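PDB 3HIU: uncharacterized protein from Xanthomonas campestris pv. campestris, which is of unknown function but belongs to the DUF892 family of the ferritin-like clan and folds as a bundle of four long helices. Local coordinates for residues 117-120 with 126-129; 58-61 with 67-70; 91-96 with 153-158; 27-32 with 41-46. All coordinates share one frame; numbering follows the deposited sequence.

Contact 1 (117-120 with 126-129); sequences AARS and VAQI
Ala118 and Ala127 face each other across the bend of a helical hairpin, where helix 94-120 ends and helix 124-159 sets out in the opposite direction. The connection is so short that the two backbones start close together, with the CA atoms of Ala118 and Ala127 only 5.1 Å apart. Alanine suits both places, since a lone methyl lets the helices come this near: Ala118 CB lies 3.7 Å from Ala127 CB, and equally near the backbone N of Ala127.

Arg119 shows how a long side chain can belong to the same seam. Its CB leaves the helix beside the gap rather than into it. One bond further, CG comes within 4.3 Å of Ala127 CB, so the start of the aliphatic stem gives that methyl some cover on the solvent side. From there the chain runs nearly straight (chi2 178°, chi3 -175°) past Ala127 and along helix 124-159. At the tip, NH2 forms a salt bridge with Glu131, one turn further on. An aliphatic stem with a charged end suits a solvent-exposed position beside a helix pair.

Val126 fills the inner side, where Cys59 and Leu62 of helix 36-62 and Leu7 of helix 2-28 also press on it. Its branch CG1, anti to the backbone N (chi1 179°), is the one that reaches Ala118, stopping 4.1 Å from Ala118 CB.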
loop_
_atom_site.group_PDB
_atom_site.type_symbol
_atom_site.label_atom_id
_atom_site.label_comp_id
_atom_site.label_asym_id
_atom_site.label_seq_id
_atom_site.Cartn_x
_atom_site.Cartn_y
_atom_site.Cartn_z
ATOM N N ALA B 117 15.464 -7.158 11.018
ATOM C CA ALA B 117 16.141 -8.422 10.723
ATOM C C ALA B 117 17.646 -8.216 10.549
ATOM O O ALA B 117 18.434 -9.157 10.700
ATOM C CB ALA B 117 15.547 -9.090 9.479
ATOM N N ALA B 118 18.039 -6.989 10.216
ATOM C CA ALA B 118 19.451 -6.636 10.134
ATOM C C ALA B 118 20.027 -6.349 11.524
ATOM O O ALA B 118 21.097 -6.837 11.880
ATOM C CB ALA B 118 19.649 -5.438 9.213
ATOM N N ARG B 119 19.319 -5.548 12.312
ATOM C CA ARG B 119 19.780 -5.252 13.657
ATOM C C ARG B 119 19.971 -6.544 14.448
ATOM O O ARG B 119 21.070 -6.817 14.958
ATOM C CB ARG B 119 18.835 -4.273 14.362
ATOM C CG ARG B 119 19.083 -2.832 13.923
ATOM C CD ARG B 119 18.137 -1.819 14.545
ATOM N NE ARG B 119 18.370 -0.489 13.977
ATOM C CZ ARG B 119 17.542 0.545 14.104
ATOM N NH1 ARG B 119 16.409 0.416 14.782
ATOM N NH2 ARG B 119 17.845 1.711 13.543
ATOM N N SER B 120 18.906 -7.341 14.523
ATOM C CA SER B 120 18.938 -8.640 15.201
ATOM C C SER B 120 20.108 -9.523 14.738
ATOM O O SER B 120 20.672 -10.286 15.524
ATOM C CB SER B 120 17.594 -9.370 15.023
ATOM O OG SER B 120 17.738 -10.780 15.116
ATOM N N VAL B 126 24.142 -3.335 6.773
ATOM C CA VAL B 126 22.932 -3.700 6.044
ATOM C C VAL B 126 21.772 -2.838 6.541
ATOM O O VAL B 126 21.006 -2.304 5.752
ATOM C CB VAL B 126 22.585 -5.205 6.215
ATOM C CG1 VAL B 126 21.314 -5.549 5.458
ATOM C CG2 VAL B 126 23.725 -6.066 5.725
ATOM N N ALA B 127 21.677 -2.688 7.859
ATOM C CA ALA B 127 20.600 -1.935 8.485
ATOM C C ALA B 127 20.549 -0.482 8.011
ATOM O O ALA B 127 19.469 0.094 7.861
ATOM C CB ALA B 127 20.725 -2.007 10.002
ATOM N N GLN B 128 21.715 0.112 7.781
ATOM C CA GLN B 128 21.781 1.496 7.316
ATOM C C GLN B 128 21.291 1.590 5.875
ATOM O O GLN B 128 20.472 2.445 5.553
ATOM C CB GLN B 128 23.206 2.063 7.438
ATOM C CG GLN B 128 23.288 3.479 8.049
ATOM C CD GLN B 128 22.918 4.595 7.076
ATOM O OE1 GLN B 128 21.884 5.250 7.230
ATOM N NE2 GLN B 128 23.766 4.817 6.076
ATOM N N ILE B 129 21.795 0.710 5.011
ATOM C CA ILE B 129 21.286 0.624 3.650
ATOM C C ILE B 129 19.772 0.738 3.737
ATOM O O ILE B 129 19.161 1.620 3.137
ATOM C CB ILE B 129 21.631 -0.725 2.962
ATOM C CG1 ILE B 129 23.125 -1.029 3.052
ATOM C CG2 ILE B 129 21.215 -0.697 1.497
ATOM C CD1 ILE B 129 23.963 -0.259 2.050
#

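Contact 2 (58-61 with 67-70); sequences RCLE and IPTA
Leu60, near the end of helix 36-62, receives Ile67 and Pro68 from the loop that leaves this helix and doubles back beside it. Two apolar pairings carry most of the contact. In the first, the loop's isoleucine meets the base of the leucine: Ile67 CD1 sits 3.8 Å from Leu60 CB, with Ile67 CG1 a little farther from the same atom. The second uses the far end of the leucine, where Leu60 CD1 and Pro68 CD approach tip to tip at 3.7 Å. With Leu60 CG anti to its own carbonyl carbon (chi1 -85°), the branched end is carried out toward Pro68 CD. Gln12 of helix 2-28 touches both Leu60 and Pro68, and Tyr15 touches Ile67, so the loop also borders that helix.

Aliphatic contact with a charged residue forms the outer margin. Glu61 and Ile67 lie at a slant, and Glu61 CG passes 4.1 Å from Ile67 CD1. The carboxylate plays another part: OE2 accepts a hydrogen bond from Gln57 NE2, one turn back on the same helix.

Proline suits a segment without regular backbone bonds, since its ring restricts the chain and its nitrogen has no hydrogen to offer. Dispersion and the removal of hydrocarbon from water are thus what hold Ile67 and Pro68 against the helix, a grip with little directional preference.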
loop_
_atom_site.group_PDB
_atom_site.type_symbol
_atom_site.label_atom_id
_atom_site.label_comp_id
_atom_site.label_asym_id
_atom_site.label_seq_id
_atom_site.Cartn_x
_atom_site.Cartn_y
_atom_site.Cartn_z
ATOM N N ARG B 58 24.153 -5.793 -3.277
ATOM C CA ARG B 58 25.402 -5.728 -2.543
ATOM C C ARG B 58 25.244 -6.393 -1.175
ATOM O O ARG B 58 26.184 -7.012 -0.656
ATOM C CB ARG B 58 25.854 -4.284 -2.391
ATOM C CG ARG B 58 26.220 -3.635 -3.709
ATOM C CD ARG B 58 27.297 -2.573 -3.518
ATOM N NE ARG B 58 27.081 -1.800 -2.295
ATOM C CZ ARG B 58 26.507 -0.599 -2.249
ATOM N NH1 ARG B 58 26.355 0.019 -1.084
ATOM N NH2 ARG B 58 26.091 -0.012 -3.366
ATOM N N CYS B 59 24.048 -6.273 -0.604
ATOM C CA CYS B 59 23.743 -6.886 0.686
ATOM C C CYS B 59 23.528 -8.394 0.568
ATOM O O CYS B 59 23.796 -9.146 1.503
ATOM C CB CYS B 59 22.515 -6.226 1.318
ATOM S SG CYS B 59 22.792 -4.554 1.956
ATOM N N LEU B 60 23.044 -8.837 -0.585
ATOM C CA LEU B 60 22.867 -10.266 -0.824
ATOM C C LEU B 60 24.203 -10.928 -1.178
ATOM O O LEU B 60 24.455 -12.081 -0.823
ATOM C CB LEU B 60 21.823 -10.515 -1.921
ATOM C CG LEU B 60 20.347 -10.537 -1.498
ATOM C CD1 LEU B 60 19.416 -10.443 -2.714
ATOM C CD2 LEU B 60 20.036 -11.782 -0.656
ATOM N N GLU B 61 25.060 -10.187 -1.873
ATOM C CA GLU B 61 26.394 -10.673 -2.194
ATOM C C GLU B 61 27.261 -10.765 -0.937
ATOM O O GLU B 61 28.023 -11.713 -0.768
ATOM C CB GLU B 61 27.036 -9.792 -3.271
ATOM C CG GLU B 61 26.370 -9.969 -4.630
ATOM C CD GLU B 61 26.745 -8.905 -5.644
ATOM O OE1 GLU B 61 27.081 -7.773 -5.240
ATOM O OE2 GLU B 61 26.688 -9.200 -6.854
ATOM N N ILE B 67 20.857 -13.928 -5.615
ATOM C CA ILE B 67 20.131 -12.792 -6.152
ATOM C C ILE B 67 18.987 -13.261 -7.043
ATOM O O ILE B 67 19.218 -13.771 -8.136
ATOM C CB ILE B 67 21.065 -11.877 -6.949
ATOM C CG1 ILE B 67 22.034 -11.155 -6.009
ATOM C CG2 ILE B 67 20.260 -10.859 -7.741
ATOM C CD1 ILE B 67 22.917 -12.061 -5.176
ATOM N N PRO B 68 17.742 -13.078 -6.570
ATOM C CA PRO B 68 16.475 -13.540 -7.163
ATOM C C PRO B 68 16.385 -13.547 -8.709
ATOM O O PRO B 68 16.969 -12.697 -9.388
ATOM C CB PRO B 68 15.450 -12.575 -6.553
ATOM C CG PRO B 68 16.012 -12.275 -5.186
ATOM C CD PRO B 68 17.518 -12.315 -5.325
ATOM N N THR B 69 15.637 -14.512 -9.246
ATOM C CA THR B 69 15.511 -14.699 -10.692
ATOM C C THR B 69 14.267 -14.010 -11.253
ATOM O O THR B 69 13.145 -14.267 -10.812
ATOM C CB THR B 69 15.459 -16.192 -11.058
ATOM O OG1 THR B 69 14.121 -16.562 -11.413
ATOM C CG2 THR B 69 15.931 -17.040 -9.886
ATOM N N ALA B 70 14.483 -13.145 -12.241
ATOM C CA ALA B 70 13.433 -12.287 -12.790
ATOM C C ALA B 70 12.151 -13.019 -13.195
ATOM O O ALA B 70 12.190 -14.123 -13.738
ATOM C CB ALA B 70 13.976 -11.479 -13.966
#

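Contact 3 (91-96 with 153-158); sequences DEVTKG and VAFLER. With EDO (1,2-ethanediol), chain L.
Residues 91-93 already curl with helical torsions just ahead of helix 94-120, which brings Asp91 and Val93 up to Phe155 near the end of helix 124-159. The phenylalanine carries the contact from its side. With CG anti to the backbone N (chi1 171°), the ring is thrown outward across the space between the two segments. Val93 CG1 comes to 4.3 Å from Phe155 CD1, while Asp91 reaches the far end of the ring, its OD1 3.8 Å from Phe155 CZ. The aspartate and phenylalanine side chains cross at about a right angle, their carboxylate and ring planes 41° apart. Tyr35 touches both Val93 and Phe155.

On another side of helix 124-159, Glu157 OE1 accepts a hydrogen bond of 2.7 Å from O2 of a 1,2-ethanediol, probably a crystallisation additive.

The carboxylate of Asp91 finds its strongest partners in the second subunit, where Lys9 NZ and Trp10 NE1 both bind OD2. The ring thus meets a valine methyl and one carboxylate oxygen, while the other oxygen of that acid, probably kept ionised by the lysine, ties this end of the bundle to the dimer partner.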
loop_
_atom_site.group_PDB
_atom_site.type_symbol
_atom_site.label_atom_id
_atom_site.label_comp_id
_atom_site.label_asym_id
_atom_site.label_seq_id
_atom_site.Cartn_x
_atom_site.Cartn_y
_atom_site.Cartn_z
ATOM N N ASP B 91 -9.269 6.201 -16.436
ATOM C CA ASP B 91 -9.107 6.417 -15.007
ATOM C C ASP B 91 -7.663 6.151 -14.596
ATOM O O ASP B 91 -7.272 6.446 -13.461
ATOM C CB ASP B 91 -10.001 5.420 -14.268
ATOM C CG ASP B 91 -10.783 6.048 -13.142
ATOM O OD1 ASP B 91 -10.733 7.287 -12.980
ATOM O OD2 ASP B 91 -11.464 5.286 -12.420
ATOM N N GLU B 92 -6.878 5.591 -15.515
ATOM C CA GLU B 92 -5.642 4.900 -15.143
ATOM C C GLU B 92 -4.632 5.752 -14.363
ATOM O O GLU B 92 -3.800 5.209 -13.637
ATOM C CB GLU B 92 -4.978 4.242 -16.363
ATOM C CG GLU B 92 -3.956 5.113 -17.082
ATOM C CD GLU B 92 -4.512 5.763 -18.331
ATOM O OE1 GLU B 92 -5.578 5.315 -18.805
ATOM O OE2 GLU B 92 -3.883 6.720 -18.840
ATOM N N VAL B 93 -4.715 7.076 -14.501
ATOM C CA VAL B 93 -3.766 7.979 -13.839
ATOM C C VAL B 93 -4.121 8.304 -12.377
ATOM O O VAL B 93 -3.231 8.355 -11.528
ATOM C CB VAL B 93 -3.571 9.292 -14.629
ATOM C CG1 VAL B 93 -4.671 10.293 -14.285
ATOM C CG2 VAL B 93 -2.195 9.888 -14.341
ATOM N N THR B 94 -5.404 8.533 -12.089
ATOM C CA THR B 94 -5.854 8.752 -10.715
ATOM C C THR B 94 -5.577 7.502 -9.891
ATOM O O THR B 94 -5.126 7.568 -8.746
ATOM C CB THR B 94 -7.370 9.094 -10.642
ATOM O OG1 THR B 94 -7.810 9.035 -9.283
ATOM C CG2 THR B 94 -8.189 8.106 -11.432
ATOM N N LYS B 95 -5.835 6.354 -10.497
ATOM C CA LYS B 95 -5.718 5.095 -9.792
ATOM C C LYS B 95 -4.285 4.598 -9.793
ATOM O O LYS B 95 -3.941 3.708 -9.031
ATOM C CB LYS B 95 -6.663 4.062 -10.401
ATOM C CG LYS B 95 -8.138 4.458 -10.302
ATOM C CD LYS B 95 -8.463 5.030 -8.924
ATOM C CE LYS B 95 -9.965 5.120 -8.686
ATOM N NZ LYS B 95 -10.282 5.640 -7.325
ATOM N N GLY B 96 -3.451 5.176 -10.649
ATOM C CA GLY B 96 -2.036 4.848 -10.660
ATOM C C GLY B 96 -1.355 5.543 -9.503
ATOM O O GLY B 96 -0.473 4.992 -8.850
ATOM N N VAL B 153 -8.516 16.389 -8.973
ATOM C CA VAL B 153 -9.361 17.496 -9.366
ATOM C C VAL B 153 -9.195 17.815 -10.843
ATOM O O VAL B 153 -10.170 17.849 -11.595
ATOM C CB VAL B 153 -9.027 18.724 -8.542
ATOM C CG1 VAL B 153 -9.706 19.947 -9.125
ATOM C CG2 VAL B 153 -9.447 18.485 -7.098
ATOM N N ALA B 154 -7.955 18.040 -11.256
ATOM C CA ALA B 154 -7.674 18.342 -12.653
ATOM C C ALA B 154 -8.245 17.256 -13.545
ATOM O O ALA B 154 -8.742 17.531 -14.633
ATOM C CB ALA B 154 -6.184 18.489 -12.882
ATOM N N PHE B 155 -8.175 16.015 -13.083
ATOM C CA PHE B 155 -8.728 14.928 -13.867
ATOM C C PHE B 155 -10.224 15.157 -14.054
ATOM O O PHE B 155 -10.762 15.054 -15.171
ATOM C CB PHE B 155 -8.500 13.575 -13.187
ATOM C CG PHE B 155 -9.231 12.456 -13.857
ATOM C CD1 PHE B 155 -8.640 11.746 -14.885
ATOM C CD2 PHE B 155 -10.536 12.148 -13.495
ATOM C CE1 PHE B 155 -9.328 10.736 -15.524
ATOM C CE2 PHE B 155 -11.228 11.140 -14.130
ATOM C CZ PHE B 155 -10.625 10.433 -15.147
ATOM N N LEU B 156 -10.887 15.469 -12.944
ATOM C CA LEU B 156 -12.332 15.642 -12.945
ATOM C C LEU B 156 -12.750 16.796 -13.860
ATOM O O LEU B 156 -13.548 16.599 -14.775
ATOM C CB LEU B 156 -12.848 15.844 -11.513
ATOM C CG LEU B 156 -12.679 14.647 -10.565
ATOM C CD1 LEU B 156 -13.075 14.992 -9.129
ATOM C CD2 LEU B 156 -13.467 13.441 -11.071
ATOM N N GLU B 157 -12.188 17.983 -13.615
ATOM C CA GLU B 157 -12.494 19.189 -14.379
ATOM C C GLU B 157 -12.235 19.006 -15.860
ATOM O O GLU B 157 -12.973 19.523 -16.696
ATOM C CB GLU B 157 -11.662 20.355 -13.861
ATOM C CG GLU B 157 -11.967 20.706 -12.418
ATOM C CD GLU B 157 -11.021 21.752 -11.855
ATOM O OE1 GLU B 157 -9.845 21.790 -12.280
ATOM O OE2 GLU B 157 -11.458 22.534 -10.982
ATOM N N ARG B 158 -11.176 18.268 -16.174
ATOM C CA ARG B 158 -10.806 17.944 -17.550
ATOM C C ARG B 158 -11.813 16.978 -18.186
ATOM O O ARG B 158 -12.258 17.186 -19.317
ATOM C CB ARG B 158 -9.395 17.343 -17.567
ATOM C CG ARG B 158 -8.743 17.201 -18.928
ATOM C CD ARG B 158 -7.263 16.769 -18.789
ATOM N NE ARG B 158 -6.355 17.906 -18.650
ATOM C CZ ARG B 158 -5.561 18.142 -17.607
ATOM N NH1 ARG B 158 -5.525 17.298 -16.576
ATOM N NH2 ARG B 158 -4.782 19.226 -17.610
HETATM C C1 EDO L . -6.923 23.309 -11.059
HETATM O O1 EDO L . -7.550 22.270 -11.826
HETATM C C2 EDO L . -7.930 24.389 -10.690
HETATM O O2 EDO L . -9.224 23.792 -10.544
#

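Contact 4 (27-32 with 41-46); sequences AMASRI and RIEQHV. With EDO (1,2-ethanediol), chain N.
Ala29 and Ile42 point their side chains at each other across the space between the end of helix 2-28 and the early part of helix 36-62. The methyls do the touching: Ala29 CB stands 4.2 Å from Ile42 CG2. Ile42 divides its labour between its branches. CG2, anti to the backbone N, is turned toward the alanine, whereas CG1 lies anti to the carbonyl carbon (chi1 -59°) and is not the branch that faces it; Met25 and Met140 also pack on this residue. A small residue opposite a branched one suits a gap in which the CA atoms of Ala29 and Ile42 are 6.1 Å apart.

Glu43 approaches the same methyl from beside Ile42. It starts off at an angle to the other segment, yet CG comes to 4.4 Å from Ala29 CB, and the extended chain beyond it carries the carboxylate outward. There Glu43 OE1 accepts a 2.8 Å hydrogen bond from O1 of a 1,2-ethanediol that Lys39 also holds.

His45 lies on the inward side of this helix, hydrogen-bonded to Glu48 and Glu137. Apolar residues between paired helices, with histidine and acidic residues gathered on the inner side, are consistent with the antiparallel helical hairpin of a ferritin-like bundle.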
loop_
_atom_site.group_PDB
_atom_site.type_symbol
_atom_site.label_atom_id
_atom_site.label_comp_id
_atom_site.label_asym_id
_atom_site.label_seq_id
_atom_site.Cartn_x
_atom_site.Cartn_y
_atom_site.Cartn_z
ATOM N N ALA B 27 6.499 2.280 -16.146
ATOM C CA ALA B 27 5.306 2.117 -16.966
ATOM C C ALA B 27 4.192 3.098 -16.598
ATOM O O ALA B 27 3.305 3.354 -17.410
ATOM C CB ALA B 27 4.799 0.687 -16.896
HETATM N N MSE B 28 4.223 3.638 -15.382
HETATM C CA MSE B 28 3.244 4.656 -15.013
HETATM C C MSE B 28 3.699 5.977 -15.615
HETATM O O MSE B 28 2.882 6.828 -15.973
HETATM C CB MSE B 28 3.109 4.789 -13.500
HETATM C CG MSE B 28 1.712 5.187 -13.035
HETATM SE SE MSE B 28 0.411 3.709 -12.928
HETATM C CE MSE B 28 -0.125 3.549 -14.795
ATOM N N ALA B 29 5.014 6.129 -15.731
ATOM C CA ALA B 29 5.613 7.302 -16.352
ATOM C C ALA B 29 5.184 7.443 -17.811
ATOM O O ALA B 29 4.979 8.557 -18.298
ATOM C CB ALA B 29 7.125 7.235 -16.249
ATOM N N SER B 30 5.037 6.311 -18.498
ATOM C CA SER B 30 4.668 6.299 -19.917
ATOM C C SER B 30 3.252 6.810 -20.232
ATOM O O SER B 30 2.986 7.252 -21.354
ATOM C CB SER B 30 4.851 4.896 -20.506
ATOM O OG SER B 30 6.210 4.658 -20.826
ATOM N N ARG B 31 2.354 6.757 -19.252
ATOM C CA ARG B 31 0.949 7.086 -19.484
ATOM C C ARG B 31 0.596 8.531 -19.175
ATOM O O ARG B 31 -0.522 8.956 -19.435
ATOM C CB ARG B 31 0.053 6.183 -18.640
ATOM C CG ARG B 31 0.134 4.708 -18.973
ATOM C CD ARG B 31 -0.589 3.901 -17.910
ATOM N NE ARG B 31 -1.108 2.635 -18.417
ATOM C CZ ARG B 31 -2.241 2.517 -19.103
ATOM N NH1 ARG B 31 -2.970 3.591 -19.375
ATOM N NH2 ARG B 31 -2.642 1.327 -19.527
ATOM N N ILE B 32 1.540 9.279 -18.606
ATOM C CA ILE B 32 1.255 10.639 -18.145
ATOM C C ILE B 32 1.369 11.701 -19.239
ATOM O O ILE B 32 2.441 11.903 -19.819
ATOM C CB ILE B 32 2.151 11.049 -16.975
ATOM C CG1 ILE B 32 1.871 10.173 -15.748
ATOM C CG2 ILE B 32 1.945 12.527 -16.654
ATOM C CD1 ILE B 32 2.866 10.368 -14.588
ATOM N N ARG B 41 8.526 13.267 -11.423
ATOM C CA ARG B 41 8.855 12.626 -10.154
ATOM C C ARG B 41 9.109 11.123 -10.322
ATOM O O ARG B 41 10.124 10.588 -9.880
ATOM C CB ARG B 41 7.751 12.870 -9.116
ATOM C CG ARG B 41 8.280 12.911 -7.679
ATOM C CD ARG B 41 9.715 12.391 -7.625
ATOM N NE ARG B 41 10.154 11.984 -6.291
ATOM C CZ ARG B 41 11.163 11.145 -6.065
ATOM N NH1 ARG B 41 11.835 10.615 -7.078
ATOM N NH2 ARG B 41 11.497 10.827 -4.826
ATOM N N ILE B 42 8.177 10.442 -10.963
ATOM C CA ILE B 42 8.298 9.011 -11.142
ATOM C C ILE B 42 9.600 8.647 -11.867
ATOM O O ILE B 42 10.276 7.684 -11.495
ATOM C CB ILE B 42 7.081 8.472 -11.882
ATOM C CG1 ILE B 42 5.821 8.804 -11.090
ATOM C CG2 ILE B 42 7.204 6.980 -12.081
ATOM C CD1 ILE B 42 5.718 8.031 -9.796
ATOM N N GLU B 43 9.955 9.427 -12.887
ATOM C CA GLU B 43 11.199 9.207 -13.644
ATOM C C GLU B 43 12.421 9.192 -12.721
ATOM O O GLU B 43 13.270 8.305 -12.802
ATOM C CB GLU B 43 11.369 10.269 -14.750
ATOM C CG GLU B 43 10.623 9.955 -16.052
ATOM C CD GLU B 43 10.384 11.179 -16.962
ATOM O OE1 GLU B 43 11.019 12.247 -16.782
ATOM O OE2 GLU B 43 9.542 11.058 -17.878
ATOM N N GLN B 44 12.484 10.182 -11.836
ATOM C CA GLN B 44 13.542 10.286 -10.840
ATOM C C GLN B 44 13.560 9.088 -9.903
ATOM O O GLN B 44 14.624 8.689 -9.421
ATOM C CB GLN B 44 13.357 11.562 -10.024
ATOM C CG GLN B 44 14.294 11.698 -8.835
ATOM C CD GLN B 44 13.981 12.931 -8.008
ATOM O OE1 GLN B 44 13.135 13.746 -8.386
ATOM N NE2 GLN B 44 14.657 13.074 -6.873
ATOM N N HIS B 45 12.388 8.521 -9.629
ATOM C CA HIS B 45 12.318 7.371 -8.730
ATOM C C HIS B 45 12.603 6.043 -9.435
ATOM O O HIS B 45 12.994 5.066 -8.790
ATOM C CB HIS B 45 10.986 7.317 -7.971
ATOM C CG HIS B 45 11.038 6.489 -6.718
ATOM N ND1 HIS B 45 12.143 6.448 -5.897
ATOM C CD2 HIS B 45 10.113 5.689 -6.138
ATOM C CE1 HIS B 45 11.903 5.651 -4.873
ATOM N NE2 HIS B 45 10.676 5.175 -4.996
ATOM N N VAL B 46 12.419 6.009 -10.753
ATOM C CA VAL B 46 12.833 4.834 -11.521
ATOM C C VAL B 46 14.347 4.657 -11.422
ATOM O O VAL B 46 14.845 3.533 -11.381
ATOM C CB VAL B 46 12.389 4.891 -12.998
ATOM C CG1 VAL B 46 13.129 3.839 -13.821
ATOM C CG2 VAL B 46 10.892 4.671 -13.102
HETATM C C1 EDO N . 9.062 13.437 -19.685
HETATM O O1 EDO N . 10.186 13.906 -18.929
HETATM C C2 EDO N . 8.719 14.403 -20.805
HETATM O O2 EDO N . 7.301 14.430 -20.910
#

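How the contacts relate
Each contact lies near a bend or end of the bundle. Contacts 1 and 2 share one end, their centres 16 Å apart, and meet where Val126 CG1 and Ile129 CG1 pack on Cys59 SG. Contacts 3 and 4 lie on the opposite side of the chain's centre from contact 1, also 16 Å between centres, joined by the salt bridge from Arg31 to Glu92 and by selenomethionine Met28 against Gly96. Contacts 1 and 3 use the same pair of helices, yet their centres are 39 Å apart, contact 1 nested within the loop that contact 3 closes. The bound sodium ion, with Thr49 and Gln52 at its site, is about 10 Å from the side chain of Ile42 in contact 4.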